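Local structure of odorant-binding protein 1F (Rattus norvegicus, 3FIQ) at residues V26-V29 with S34-A37; I54-L59 with C63-V68; Q71-E74 with Y78-D81. The protein probably binds a wide variety of chemical odorants in the nasal epithelium, as a small secreted carrier of the lipocalin family. All blocks are in the same frame, centred on the assembly; numbering follows the deposited sequence.

All three contacts belong to one lipocalin barrel. Contact 1 folds the loop between strands 14-23 and 38-44 back on itself, whereas contacts 2 and 3 are successive antiparallel hairpins that share strand 62-72. Each is partly buried: contact 2 sets buried F55, N56 and V68 against exposed L59, T65 and T67, contact 3 buried Y78 and T79 against exposed H73, and contact 1 buries V29 and L35. Contact 2 relies on regular backbone pairing plus an aromatic cluster. Contact 1 spends carbonyls on one amide and one guanidinium; contact 3 combines one hydrogen-bonded backbone pair, a lysine chain over a tyrosine face and a histidine-threonine bond. Contact 2 touches both others, through A37-F55 and V68-T80.

Contact 1. Residues V26-V29 with S34-A37; sequences VEKV and SLRA
K28 and L35 make the central backbone link: L35 N donates to K28 O at 2.9 Å, with an N-H...O angle of only 142°, so the bond is bent although the donor stays in the carbonyl plane. Next to it, R36 reaches back to the following carbonyl. Its NH1 lies 2.9 Å from V29 O and meets it on a lone pair, while that oxygen sits 12° out of the guanidinium plane; the approach is therefore edge-on. The reach follows from the side chain's shape, with CG anti to the backbone N (chi1 -171°) and the chain extended as far as NE. Apolar contacts accompany these bonds: V29 CG1 stands 4.1 Å from L35 CB, and K28 CB is 4.0 Å from L35 CD1. A water bridges K28 NZ, which donates to it at 2.8 Å, and S34 OG at 3.0 Å.

The second shell positions these groups. D106 forms a salt bridge with K28 NZ, Q147 takes a further bond from R36 NH1, and Y38 OH receives R36 NE, so Y38 of strand 38-44 and Q147 of strand 147-148 help to fix the guanidinium. V29 packs on I21 and A23 of strand 14-23, while L35 meets V114. R36 is the centre of an inverse gamma turn. Both segments belong to the loop between strands 14-23 and 38-44, the large first loop that in lipocalins folds over the open end of the barrel.

Contact 2. Residues I54-L59 with C63-V68; sequences IFNVKL and CQTHTV. With EDO (1,2-ethanediol), chain E.
The F55 torsion brings its ring toward H66, its partner across the hairpin: CG sits between the backbone N and the carbonyl carbon (chi1 63°), while H66 keeps CG beside its own N. H66 CB sits over the phenyl face, 3.8 Å from the F55 ring centroid, a CH-pi contact. The two ring planes are inclined by 20° but slid apart, with centroids 5.4 Å from each other, so there is little overlap. V68 CG1 closes the F55 ring at its edge, 3.9 Å from CE1. Y82 adds edge-to-face contacts to both rings.

Beneath this cluster the backbones pair in antiparallel register. F55 and H66 exchange two hydrogen bonds, and V57 with Q64 exchange two more; in the first pair H66 N reaches F55 O at 2.8 Å, almost straight on at 173°. On the same face as the rings V57 CG2 lies 3.3 Å from Q64 OE1, and H66 NE2 donates at 2.7 Å to this OE1 of Q64, two residues back on its own strand, from above the carbonyl plane. On the reverse face, I54 CG2 packs 3.7 Å from T65 CG2, T67 OG1 hydrogen-bonds O2 of a 1,2-ethanediol, probably from the crystallisation liquor, and C63 is tied to C155 by a disulfide. The NE2 bond implies a proton on that nitrogen, and Q64 probably helps to fix the rotation of the imidazole, slid away from the F55 ring.

Contact 3. Residues Q71-E74 with Y78-D81; sequences QKHE and YTTD
K72 lies over one face of the ring of Y78, the residue with the most surface buried here (82 Å²). K72 CG is 4.2 Å from the Y78 ring centroid and 22° off its normal, displaced toward the rim, while K72 CB comes to 3.5 Å of Y78 CE2. With CG anti to the backbone N (chi1 -166°) and the chain extended beyond it, the methylenes pass the phenol and K72 CD reaches 3.5 Å from Y78 OH; the ammonium leads on to a salt bridge with D6. The hydroxyl itself bonds C48 O, which pins the far end of the ring, and F88 meets the ring as well.

T79, with 61 Å² buried, turns OG1 into the space between its backbone N and carbonyl carbon (chi1 54°), where H73 NE2 stands 2.8 Å away. The oxygen lies near the imidazole plane, at the ring edge, and either partner could be the donor. Q71, with 48 Å² buried, contributes mainly through its main chain. Its N and O pair with T79 O and T79 N, both at 3.0 Å, and its O also takes a CA-H...O contact from Y78 CA at 3.2 Å. Its amide is held by Q49 and E50. With one hydrogen-bonded pair, Q71 with T79, beside the non-hydrogen-bonded pair K72 with Y78, the segments form the closing end of an antiparallel beta hairpin, here joining strands 62-72 and 78-81 of the lipocalin barrel.

Contact 1. Residues V26-V29 with S34-A37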
loop_
_atom_site.group_PDB
_atom_site.type_symbol
_atom_site.label_atom_id
_atom_site.label_comp_id
_atom_site.label_asym_id
_atom_site.label_seq_id
_atom_site.Cartn_x
_atom_site.Cartn_y
_atom_site.Cartn_z
ATOM N N VAL A 26 14.519 -3.632 0.809
ATOM C CA VAL A 26 14.178 -3.181 -0.537
ATOM C C VAL A 26 13.759 -4.312 -1.453
ATOM O O VAL A 26 12.969 -4.092 -2.377
ATOM C CB VAL A 26 15.343 -2.355 -1.203
ATOM C CG1 VAL A 26 16.481 -3.176 -1.488
ATOM C CG2 VAL A 26 14.846 -1.626 -2.418
ATOM N N GLU A 27 14.309 -5.510 -1.246
ATOM C CA GLU A 27 13.964 -6.626 -2.081
ATOM C C GLU A 27 12.474 -6.900 -2.033
ATOM O O GLU A 27 11.916 -7.477 -2.970
ATOM C CB GLU A 27 14.751 -7.863 -1.700
ATOM C CG GLU A 27 14.389 -8.491 -0.445
ATOM C CD GLU A 27 15.005 -7.855 0.804
ATOM O OE1 GLU A 27 15.800 -6.837 0.767
ATOM O OE2 GLU A 27 14.691 -8.518 1.822
ATOM N N LYS A 28 11.790 -6.488 -0.954
ATOM C CA LYS A 28 10.380 -6.787 -0.844
ATOM C C LYS A 28 9.574 -5.914 -1.767
ATOM O O LYS A 28 8.448 -6.312 -2.101
ATOM C CB LYS A 28 9.909 -6.520 0.582
ATOM C CG LYS A 28 10.454 -7.510 1.597
ATOM C CD LYS A 28 9.846 -8.825 1.521
ATOM C CE LYS A 28 10.332 -9.749 2.629
ATOM N NZ LYS A 28 9.687 -11.068 2.448
ATOM N N VAL A 29 10.082 -4.741 -2.177
ATOM C CA VAL A 29 9.303 -3.806 -2.970
ATOM C C VAL A 29 9.850 -3.456 -4.320
ATOM O O VAL A 29 9.178 -2.807 -5.119
ATOM C CB VAL A 29 8.977 -2.512 -2.156
ATOM C CG1 VAL A 29 8.126 -2.841 -0.984
ATOM C CG2 VAL A 29 10.258 -1.783 -1.752
ATOM N N SER A 34 7.699 -9.426 -3.166
ATOM C CA SER A 34 6.390 -9.916 -2.755
ATOM C C SER A 34 5.397 -8.826 -2.403
ATOM O O SER A 34 4.184 -9.002 -2.525
ATOM C CB SER A 34 6.485 -10.886 -1.545
ATOM O OG SER A 34 7.207 -10.276 -0.539
ATOM N N LEU A 35 5.954 -7.694 -1.982
ATOM C CA LEU A 35 5.139 -6.561 -1.581
ATOM C C LEU A 35 5.035 -5.444 -2.643
ATOM O O LEU A 35 4.560 -4.316 -2.302
ATOM C CB LEU A 35 5.652 -6.036 -0.224
ATOM C CG LEU A 35 5.788 -7.080 0.887
ATOM C CD1 LEU A 35 6.265 -6.440 2.185
ATOM C CD2 LEU A 35 4.459 -7.797 1.067
ATOM N N ARG A 36 5.496 -5.708 -3.843
ATOM C CA ARG A 36 5.407 -4.671 -4.903
ATOM C C ARG A 36 4.020 -4.759 -5.523
ATOM O O ARG A 36 3.834 -5.301 -6.615
ATOM C CB ARG A 36 6.461 -4.849 -5.956
ATOM C CG ARG A 36 6.573 -3.716 -6.947
ATOM C CD ARG A 36 7.615 -3.959 -7.951
ATOM N NE ARG A 36 7.736 -2.846 -8.934
ATOM C CZ ARG A 36 8.553 -1.786 -8.799
ATOM N NH1 ARG A 36 9.347 -1.626 -7.744
ATOM N NH2 ARG A 36 8.640 -0.903 -9.833
ATOM N N ALA A 37 3.068 -4.157 -4.817
ATOM C CA ALA A 37 1.663 -4.291 -5.153
ATOM C C ALA A 37 1.187 -3.098 -5.926
ATOM O O ALA A 37 1.289 -1.937 -5.432
ATOM C CB ALA A 37 0.864 -4.337 -3.895
HETATM O O HOH W 1 6.921 -10.661 2.435
#

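Contact 2. Residues I54-L59 with C63-V68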
loop_
_atom_site.group_PDB
_atom_site.type_symbol
_atom_site.label_atom_id
_atom_site.label_comp_id
_atom_site.label_asym_id
_atom_site.label_seq_id
_atom_site.Cartn_x
_atom_site.Cartn_y
_atom_site.Cartn_z
ATOM N N ILE A 54 -7.899 -5.241 -4.229
ATOM C CA ILE A 54 -7.475 -6.021 -5.400
ATOM C C ILE A 54 -6.226 -5.310 -5.912
ATOM O O ILE A 54 -6.200 -4.061 -6.049
ATOM C CB ILE A 54 -8.550 -6.047 -6.486
ATOM C CG1 ILE A 54 -9.763 -6.805 -5.945
ATOM C CG2 ILE A 54 -8.005 -6.716 -7.763
ATOM C CD1 ILE A 54 -11.010 -6.711 -6.850
ATOM N N PHE A 55 -5.178 -6.078 -6.172
ATOM C CA PHE A 55 -3.916 -5.543 -6.679
ATOM C C PHE A 55 -3.248 -6.549 -7.585
ATOM O O PHE A 55 -3.610 -7.720 -7.588
ATOM C CB PHE A 55 -2.970 -5.180 -5.523
ATOM C CG PHE A 55 -2.528 -6.303 -4.654
ATOM C CD1 PHE A 55 -3.250 -6.612 -3.511
ATOM C CD2 PHE A 55 -1.333 -6.989 -4.883
ATOM C CE1 PHE A 55 -2.803 -7.659 -2.650
ATOM C CE2 PHE A 55 -0.879 -7.945 -3.996
ATOM C CZ PHE A 55 -1.624 -8.313 -2.899
ATOM N N ASN A 56 -2.353 -6.070 -8.407
ATOM C CA ASN A 56 -1.539 -6.941 -9.239
ATOM C C ASN A 56 -0.118 -6.941 -8.768
ATOM O O ASN A 56 0.399 -5.947 -8.273
ATOM C CB ASN A 56 -1.592 -6.536 -10.749
ATOM C CG ASN A 56 -2.867 -6.978 -11.367
ATOM O OD1 ASN A 56 -3.019 -8.178 -11.702
ATOM N ND2 ASN A 56 -3.804 -6.086 -11.457
ATOM N N VAL A 57 0.582 -8.052 -9.041
ATOM C CA VAL A 57 2.028 -8.089 -8.993
ATOM C C VAL A 57 2.419 -8.514 -10.370
ATOM O O VAL A 57 1.661 -9.161 -11.069
ATOM C CB VAL A 57 2.629 -9.066 -7.902
ATOM C CG1 VAL A 57 2.272 -8.598 -6.520
ATOM C CG2 VAL A 57 2.291 -10.511 -8.163
ATOM N N LYS A 58 3.581 -8.100 -10.823
ATOM C CA LYS A 58 4.041 -8.513 -12.105
ATOM C C LYS A 58 4.862 -9.754 -11.905
ATOM O O LYS A 58 5.737 -9.794 -11.027
ATOM C CB LYS A 58 4.897 -7.452 -12.754
ATOM C CG LYS A 58 4.243 -6.171 -13.060
ATOM C CD LYS A 58 3.136 -6.260 -14.071
ATOM C CE LYS A 58 3.488 -7.075 -15.340
ATOM N NZ LYS A 58 4.209 -6.374 -16.490
ATOM N N LEU A 59 4.550 -10.791 -12.705
ATOM C CA LEU A 59 5.267 -12.060 -12.593
ATOM C C LEU A 59 5.566 -12.459 -14.018
ATOM O O LEU A 59 4.664 -12.638 -14.829
ATOM C CB LEU A 59 4.461 -13.155 -11.899
ATOM C CG LEU A 59 5.101 -14.519 -11.875
ATOM C CD1 LEU A 59 6.228 -14.470 -10.868
ATOM C CD2 LEU A 59 3.994 -15.472 -11.408
ATOM N N CYS A 63 0.418 -9.875 -15.555
ATOM C CA CYS A 63 -0.220 -9.415 -14.397
ATOM C C CYS A 63 -0.815 -10.576 -13.628
ATOM O O CYS A 63 -1.563 -11.392 -14.189
ATOM C CB CYS A 63 -1.356 -8.464 -14.754
ATOM S SG CYS A 63 -0.830 -7.091 -15.778
ATOM N N GLN A 64 -0.402 -10.713 -12.372
ATOM C CA GLN A 64 -0.953 -11.729 -11.481
ATOM C C GLN A 64 -1.795 -11.024 -10.473
ATOM O O GLN A 64 -1.320 -10.266 -9.625
ATOM C CB GLN A 64 0.139 -12.500 -10.811
ATOM C CG GLN A 64 -0.328 -13.609 -9.912
ATOM C CD GLN A 64 0.799 -14.306 -9.084
ATOM O OE1 GLN A 64 1.442 -13.714 -8.179
ATOM N NE2 GLN A 64 1.034 -15.603 -9.406
ATOM N N THR A 65 -3.119 -11.220 -10.566
ATOM C CA THR A 65 -4.046 -10.464 -9.741
ATOM C C THR A 65 -4.277 -11.179 -8.407
ATOM O O THR A 65 -4.471 -12.391 -8.348
ATOM C CB THR A 65 -5.396 -10.290 -10.465
ATOM O OG1 THR A 65 -5.215 -9.655 -11.727
ATOM C CG2 THR A 65 -6.280 -9.345 -9.702
ATOM N N HIS A 66 -4.255 -10.395 -7.350
ATOM C CA HIS A 66 -4.480 -10.844 -5.980
ATOM C C HIS A 66 -5.583 -10.063 -5.317
ATOM O O HIS A 66 -5.856 -8.880 -5.618
ATOM C CB HIS A 66 -3.195 -10.616 -5.171
ATOM C CG HIS A 66 -2.051 -11.469 -5.595
ATOM N ND1 HIS A 66 -1.869 -12.721 -5.042
ATOM C CD2 HIS A 66 -1.044 -11.294 -6.470
ATOM C CE1 HIS A 66 -0.785 -13.264 -5.557
ATOM N NE2 HIS A 66 -0.304 -12.451 -6.477
ATOM N N THR A 67 -6.232 -10.705 -4.336
ATOM C CA THR A 67 -7.166 -9.998 -3.494
ATOM C C THR A 67 -6.784 -10.325 -2.073
ATOM O O THR A 67 -6.511 -11.465 -1.742
ATOM C CB THR A 67 -8.632 -10.451 -3.674
ATOM O OG1 THR A 67 -8.984 -10.366 -5.035
ATOM C CG2 THR A 67 -9.526 -9.593 -2.848
ATOM N N VAL A 68 -6.779 -9.309 -1.208
ATOM C CA VAL A 68 -6.641 -9.510 0.249
ATOM C C VAL A 68 -7.859 -8.890 0.880
ATOM O O VAL A 68 -8.434 -7.930 0.362
ATOM C CB VAL A 68 -5.379 -8.940 0.894
ATOM C CG1 VAL A 68 -4.204 -9.665 0.431
ATOM C CG2 VAL A 68 -5.203 -7.459 0.599
HETATM C C1 EDO E . -8.398 -14.107 -6.105
HETATM O O1 EDO E . -8.309 -13.628 -4.778
HETATM C C2 EDO E . -7.413 -13.215 -6.872
HETATM O O2 EDO E . -7.890 -11.830 -7.110
#

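Contact 3. Residues Q71-E74 with Y78-D81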
loop_
_atom_site.group_PDB
_atom_site.type_symbol
_atom_site.label_atom_id
_atom_site.label_comp_id
_atom_site.label_asym_id
_atom_site.label_seq_id
_atom_site.Cartn_x
_atom_site.Cartn_y
_atom_site.Cartn_z
ATOM N N GLN A 71 -9.171 -7.067 7.845
ATOM C CA GLN A 71 -10.117 -6.954 8.990
ATOM C C GLN A 71 -9.693 -5.880 9.908
ATOM O O GLN A 71 -8.601 -5.904 10.436
ATOM C CB GLN A 71 -10.218 -8.260 9.694
ATOM C CG GLN A 71 -10.940 -9.316 8.816
ATOM C CD GLN A 71 -12.427 -9.018 8.611
ATOM O OE1 GLN A 71 -13.096 -8.299 9.399
ATOM N NE2 GLN A 71 -12.982 -9.596 7.558
ATOM N N LYS A 72 -10.594 -4.904 10.093
ATOM C CA LYS A 72 -10.334 -3.777 10.993
ATOM C C LYS A 72 -10.406 -4.204 12.474
ATOM O O LYS A 72 -11.237 -4.999 12.846
ATOM C CB LYS A 72 -11.352 -2.637 10.751
ATOM C CG LYS A 72 -10.882 -1.353 11.415
ATOM C CD LYS A 72 -11.685 -0.150 10.992
ATOM C CE LYS A 72 -11.042 1.143 11.582
ATOM N NZ LYS A 72 -11.947 2.349 11.391
ATOM N N HIS A 73 -9.539 -3.627 13.302
ATOM C CA HIS A 73 -9.570 -3.822 14.740
ATOM C C HIS A 73 -9.670 -2.515 15.510
ATOM O O HIS A 73 -9.583 -1.391 14.914
ATOM C CB HIS A 73 -8.340 -4.605 15.137
ATOM C CG HIS A 73 -8.173 -5.857 14.362
ATOM N ND1 HIS A 73 -9.073 -6.893 14.448
ATOM C CD2 HIS A 73 -7.223 -6.250 13.470
ATOM C CE1 HIS A 73 -8.674 -7.867 13.627
ATOM N NE2 HIS A 73 -7.537 -7.521 13.070
ATOM N N GLU A 74 -9.860 -2.601 16.819
ATOM C CA GLU A 74 -10.121 -1.390 17.573
ATOM C C GLU A 74 -8.956 -0.384 17.475
ATOM O O GLU A 74 -9.206 0.855 17.576
ATOM C CB GLU A 74 -10.408 -1.661 19.032
ATOM C CG GLU A 74 -11.092 -0.483 19.735
ATOM C CD GLU A 74 -11.485 -0.735 21.163
ATOM O OE1 GLU A 74 -10.954 -1.644 21.797
ATOM O OE2 GLU A 74 -12.349 0.038 21.668
ATOM N N TYR A 78 -5.744 -2.732 10.224
ATOM C CA TYR A 78 -6.304 -3.896 9.533
ATOM C C TYR A 78 -5.252 -5.016 9.524
ATOM O O TYR A 78 -4.054 -4.761 9.346
ATOM C CB TYR A 78 -6.544 -3.485 8.067
ATOM C CG TYR A 78 -7.668 -2.542 7.923
ATOM C CD1 TYR A 78 -7.497 -1.178 8.008
ATOM C CD2 TYR A 78 -8.950 -3.027 7.644
ATOM C CE1 TYR A 78 -8.598 -0.326 7.918
ATOM C CE2 TYR A 78 -10.041 -2.174 7.503
ATOM C CZ TYR A 78 -9.861 -0.835 7.685
ATOM O OH TYR A 78 -10.928 0.042 7.554
ATOM N N THR A 79 -5.692 -6.256 9.664
ATOM C CA THR A 79 -4.831 -7.407 9.455
ATOM C C THR A 79 -5.256 -8.161 8.190
ATOM O O THR A 79 -6.423 -8.274 7.865
ATOM C CB THR A 79 -4.859 -8.394 10.692
ATOM O OG1 THR A 79 -6.182 -8.738 10.958
ATOM C CG2 THR A 79 -4.184 -7.773 11.870
ATOM N N THR A 80 -4.257 -8.733 7.555
ATOM C CA THR A 80 -4.479 -9.700 6.489
ATOM C C THR A 80 -3.228 -10.540 6.301
ATOM O O THR A 80 -2.097 -10.123 6.484
ATOM C CB THR A 80 -4.897 -9.029 5.134
ATOM O OG1 THR A 80 -5.362 -10.061 4.244
ATOM C CG2 THR A 80 -3.769 -8.224 4.546
ATOM N N ASP A 81 -3.482 -11.756 5.883
ATOM C CA ASP A 81 -2.448 -12.651 5.380
ATOM C C ASP A 81 -2.151 -12.337 3.940
ATOM O O ASP A 81 -3.052 -12.177 3.150
ATOM C CB ASP A 81 -2.877 -14.115 5.525
ATOM C CG ASP A 81 -3.111 -14.496 6.964
ATOM O OD1 ASP A 81 -2.331 -14.138 7.839
ATOM O OD2 ASP A 81 -4.178 -15.020 7.263
#